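Local coordinates for universal stress protein (Mycobacterium smegmatis, PDB 5AHW), which binds the nucleotide cyclic AMP as a homodimeric member of the universal stress protein family and probably takes part in signalling, at residues Q5-T11 with A33-T39. Numbering follows the deposited sequence.
Sequences QTVVVGT and AKLIIAT. With CMP (adenosine-3',5'-cyclic-monophosphate), chain K.
With chi1 of T39 at -65°, OG1 swings beside its own backbone N and back across to T11, where it donates a hydrogen bond to T11 O at 2.9 Å, the hydroxyl standing 30° off the carbonyl plane. T11 in turn holds CG2 between its backbone N and carbonyl carbon, the position V9 CG1 also occupies; this sets the T11 methyl 3.6 Å from I37 CG2, while T11 OG1 turns to S17 OG, in the first turn of helix 15-31, and to G13 N in the loop before it. V9 CG1 touches both L35 CD1 (3.9 Å) and I37 CG1 (4.0 Å); L35 CD1 also meets V7 CG1. On the other face V8 CG2 packs on I36 CB, and I36 CD1 reaches T6 CG2.

Between these two layers the backbones pair in parallel. V7 and V9 each donate to and accept from strand 34-39, so that K34, I36 and A38 are all tied in; A38 N to V9 O, at 2.8 Å, is nearly straight. The first link, K34 N to Q5 O, is more bent, with 139° at the hydrogen. At the C-terminal end G10 O accepts a hydrogen bond from CMP O2', and the backbone of G10 lies close against the adenine, with no side chain in between.

This is the right-handed beta-alpha-beta crossover through helix 15-31 that opens the nucleotide-binding alpha/beta fold of the family. L35, I37 and T39 lie against helix 65-80, while V8, I36 and A38 face helix 95-105; strand 110-114 flanks 6-10 and strand 86-92 flanks 34-41, placing the pair in the middle of the parallel sheet.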
ATOM      1  N   GLN B   5      -7.874  -1.657  11.663  1.00 43.66           N
ATOM      2  CA  GLN B   5      -7.765  -2.093  13.052  1.00 46.27           C
ATOM      3  C   GLN B   5      -6.481  -2.912  13.304  1.00 43.39           C
ATOM      4  O   GLN B   5      -5.937  -2.947  14.424  1.00 42.54           O
ATOM      5  CB  GLN B   5      -8.981  -2.978  13.429  1.00 51.42           C
ATOM      6  CG  GLN B   5     -10.388  -2.362  13.279  1.00 57.29           C
ATOM      7  CD  GLN B   5     -11.494  -3.188  14.003  1.00 62.37           C
ATOM      8  OE1 GLN B   5     -11.892  -4.245  13.538  1.00 65.39           O
ATOM      9  NE2 GLN B   5     -11.970  -2.694  15.146  1.00 63.82           N
ATOM     10  N   THR B   6      -6.003  -3.592  12.275  1.00 39.67           N
ATOM     11  CA  THR B   6      -4.893  -4.529  12.449  1.00 38.68           C
ATOM     12  C   THR B   6      -3.952  -4.480  11.255  1.00 34.80           C
ATOM     13  O   THR B   6      -4.329  -4.827  10.168  1.00 33.36           O
ATOM     14  CB  THR B   6      -5.427  -5.969  12.651  1.00 38.81           C
ATOM     15  OG1 THR B   6      -6.297  -6.032  13.792  1.00 41.52           O
ATOM     16  CG2 THR B   6      -4.278  -6.940  12.894  1.00 39.32           C
ATOM     17  N   VAL B   7      -2.729  -4.056  11.483  1.00 33.67           N
ATOM     18  CA  VAL B   7      -1.771  -3.881  10.402  1.00 32.82           C
ATOM     19  C   VAL B   7      -0.624  -4.863  10.643  1.00 32.56           C
ATOM     20  O   VAL B   7      -0.125  -4.964  11.743  1.00 34.35           O
ATOM     21  CB  VAL B   7      -1.208  -2.486  10.411  1.00 31.78           C
ATOM     22  CG1 VAL B   7      -0.193  -2.310   9.334  1.00 30.61           C
ATOM     23  CG2 VAL B   7      -2.297  -1.432  10.233  1.00 33.00           C
ATOM     24  N   VAL B   8      -0.245  -5.576   9.608  1.00 31.34           N
ATOM     25  CA  VAL B   8       0.884  -6.466   9.649  1.00 30.44           C
ATOM     26  C   VAL B   8       2.029  -5.948   8.800  1.00 28.72           C
ATOM     27  O   VAL B   8       1.810  -5.620   7.651  1.00 27.94           O
ATOM     28  CB  VAL B   8       0.495  -7.854   9.118  1.00 31.05           C
ATOM     29  CG1 VAL B   8       1.741  -8.734   9.046  1.00 30.62           C
ATOM     30  CG2 VAL B   8      -0.486  -8.550  10.092  1.00 32.61           C
ATOM     31  N   VAL B   9       3.228  -5.900   9.377  1.00 29.43           N
ATOM     32  CA  VAL B   9       4.413  -5.456   8.677  1.00 29.71           C
ATOM     33  C   VAL B   9       5.486  -6.496   8.779  1.00 30.74           C
ATOM     34  O   VAL B   9       5.714  -7.078   9.832  1.00 31.90           O
ATOM     35  CB  VAL B   9       4.921  -4.047   9.109  1.00 30.78           C
ATOM     36  CG1 VAL B   9       5.374  -3.951  10.586  1.00 31.46           C
ATOM     37  CG2 VAL B   9       6.045  -3.566   8.164  1.00 30.01           C
ATOM     38  N   GLY B  10       6.123  -6.760   7.641  1.00 30.12           N
ATOM     39  CA  GLY B  10       7.207  -7.725   7.528  1.00 28.80           C
ATOM     40  C   GLY B  10       8.527  -7.016   7.516  1.00 28.65           C
ATOM     41  O   GLY B  10       8.695  -6.045   6.791  1.00 29.46           O
ATOM     42  N   THR B  11       9.428  -7.437   8.403  1.00 29.49           N
ATOM     43  CA  THR B  11      10.809  -6.996   8.380  1.00 29.73           C
ATOM     44  C   THR B  11      11.797  -8.163   8.392  1.00 29.74           C
ATOM     45  O   THR B  11      11.576  -9.108   9.127  1.00 31.60           O
ATOM     46  CB  THR B  11      11.143  -6.057   9.552  1.00 29.96           C
ATOM     47  OG1 THR B  11      12.552  -5.725   9.508  1.00 30.37           O
ATOM     48  CG2 THR B  11      10.825  -6.634  10.851  1.00 30.94           C
ATOM     49  N   ALA B  33      -4.523   1.480  15.349  1.00 46.81           N
ATOM     50  CA  ALA B  33      -4.550   0.029  15.140  1.00 44.64           C
ATOM     51  C   ALA B  33      -3.501  -0.748  15.901  1.00 43.44           C
ATOM     52  O   ALA B  33      -2.452  -0.237  16.280  1.00 44.11           O
ATOM     53  CB  ALA B  33      -4.477  -0.299  13.666  1.00 43.40           C
ATOM     54  N   LYS B  34      -3.786  -2.021  16.089  1.00 43.32           N
ATOM     55  CA  LYS B  34      -2.768  -2.953  16.502  1.00 43.39           C
ATOM     56  C   LYS B  34      -1.754  -3.104  15.341  1.00 40.29           C
ATOM     57  O   LYS B  34      -2.153  -3.376  14.209  1.00 38.07           O
ATOM     58  CB  LYS B  34      -3.432  -4.286  16.808  1.00 46.31           C
ATOM     59  CG  LYS B  34      -2.490  -5.363  17.306  1.00 49.84           C
ATOM     60  CD  LYS B  34      -3.277  -6.539  17.899  1.00 57.64           C
ATOM     61  CE  LYS B  34      -2.368  -7.757  18.104  1.00 64.46           C
ATOM     62  NZ  LYS B  34      -2.882  -8.739  19.124  1.00 70.58           N
ATOM     63  N   LEU B  35      -0.471  -2.930  15.645  1.00 38.11           N
ATOM     64  CA  LEU B  35       0.579  -3.323  14.758  1.00 37.25           C
ATOM     65  C   LEU B  35       1.252  -4.682  15.124  1.00 36.11           C
ATOM     66  O   LEU B  35       1.682  -4.908  16.283  1.00 38.00           O
ATOM     67  CB  LEU B  35       1.631  -2.275  14.746  1.00 37.26           C
ATOM     68  CG  LEU B  35       2.779  -2.508  13.780  1.00 36.60           C
ATOM     69  CD1 LEU B  35       2.362  -2.303  12.357  1.00 35.77           C
ATOM     70  CD2 LEU B  35       3.897  -1.519  14.098  1.00 38.05           C
ATOM     71  N   ILE B  36       1.369  -5.548  14.119  1.00 34.11           N
ATOM     72  CA  ILE B  36       2.023  -6.847  14.264  1.00 33.88           C
ATOM     73  C   ILE B  36       3.283  -6.798  13.394  1.00 33.17           C
ATOM     74  O   ILE B  36       3.209  -6.636  12.177  1.00 31.61           O
ATOM     75  CB  ILE B  36       1.060  -7.987  13.890  1.00 34.56           C
ATOM     76  CG1 ILE B  36      -0.150  -7.992  14.835  1.00 37.52           C
ATOM     77  CG2 ILE B  36       1.736  -9.351  14.030  1.00 34.94           C
ATOM     78  CD1 ILE B  36      -1.240  -9.005  14.517  1.00 38.01           C
ATOM     79  N   ILE B  37       4.442  -6.869  14.031  1.00 33.49           N
ATOM     80  CA  ILE B  37       5.682  -6.926  13.292  1.00 33.61           C
ATOM     81  C   ILE B  37       6.053  -8.399  13.150  1.00 33.60           C
ATOM     82  O   ILE B  37       6.194  -9.117  14.157  1.00 34.32           O
ATOM     83  CB  ILE B  37       6.806  -6.152  14.028  1.00 34.66           C
ATOM     84  CG1 ILE B  37       6.352  -4.728  14.387  1.00 34.76           C
ATOM     85  CG2 ILE B  37       8.103  -6.133  13.195  1.00 33.55           C
ATOM     86  CD1 ILE B  37       7.388  -3.882  15.114  1.00 36.06           C
ATOM     87  N   ALA B  38       6.231  -8.848  11.918  1.00 31.78           N
ATOM     88  CA  ALA B  38       6.581 -10.234  11.639  1.00 32.01           C
ATOM     89  C   ALA B  38       7.942 -10.392  10.950  1.00 31.80           C
ATOM     90  O   ALA B  38       8.305  -9.611  10.068  1.00 31.96           O
ATOM     91  CB  ALA B  38       5.482 -10.886  10.798  1.00 31.71           C
ATOM     92  N   THR B  39       8.703 -11.384  11.379  1.00 32.01           N
ATOM     93  CA  THR B  39       9.956 -11.703  10.760  1.00 33.18           C
ATOM     94  C   THR B  39       9.946 -13.201  10.477  1.00 32.89           C
ATOM     95  O   THR B  39       9.829 -14.063  11.414  1.00 31.77           O
ATOM     96  CB  THR B  39      11.149 -11.377  11.663  1.00 35.66           C
ATOM     97  OG1 THR B  39      11.213  -9.972  11.873  1.00 38.86           O
ATOM     98  CG2 THR B  39      12.446 -11.821  11.038  1.00 36.20           C
TER
HETATM   99  P   CMP K1148      12.301  -4.251   2.093  1.00 30.68           P
HETATM  100  O1P CMP K1148      12.243  -2.729   2.145  1.00 30.29           O
HETATM  101  O2P CMP K1148      13.627  -4.723   2.471  1.00 27.24           O
HETATM  102  O5' CMP K1148      11.776  -4.878   0.742  1.00 28.45           O
HETATM  103  C5' CMP K1148      11.287  -6.231   0.569  1.00 32.74           C
HETATM  104  C4' CMP K1148      10.393  -6.514   1.744  1.00 28.98           C
HETATM  105  O4' CMP K1148       9.976  -7.865   1.837  1.00 33.95           O
HETATM  106  C3' CMP K1148      11.025  -6.253   3.059  1.00 30.23           C
HETATM  107  O3' CMP K1148      11.249  -4.855   3.175  1.00 28.99           O
HETATM  108  C2' CMP K1148      10.029  -6.901   4.031  1.00 30.09           C
HETATM  109  O2' CMP K1148       8.851  -6.117   4.263  1.00 29.70           O
HETATM  110  C1' CMP K1148       9.660  -8.145   3.205  1.00 29.50           C
HETATM  111  N9  CMP K1148      10.506  -9.256   3.703  1.00 32.03           N
HETATM  112  C8  CMP K1148      11.630  -9.741   3.142  1.00 31.23           C
HETATM  113  N7  CMP K1148      12.174 -10.700   3.908  1.00 29.27           N
HETATM  114  C5  CMP K1148      11.395 -10.851   4.953  1.00 31.18           C
HETATM  115  C6  CMP K1148      11.358 -11.727   6.138  1.00 31.36           C
HETATM  116  N6  CMP K1148      12.312 -12.630   6.312  1.00 30.39           N
HETATM  117  N1  CMP K1148      10.360 -11.578   7.020  1.00 29.28           N
HETATM  118  C2  CMP K1148       9.389 -10.671   6.866  1.00 30.83           C
HETATM  119  N3  CMP K1148       9.359  -9.823   5.816  1.00 31.13           N
HETATM  120  C4  CMP K1148      10.313  -9.877   4.851  1.00 32.02           C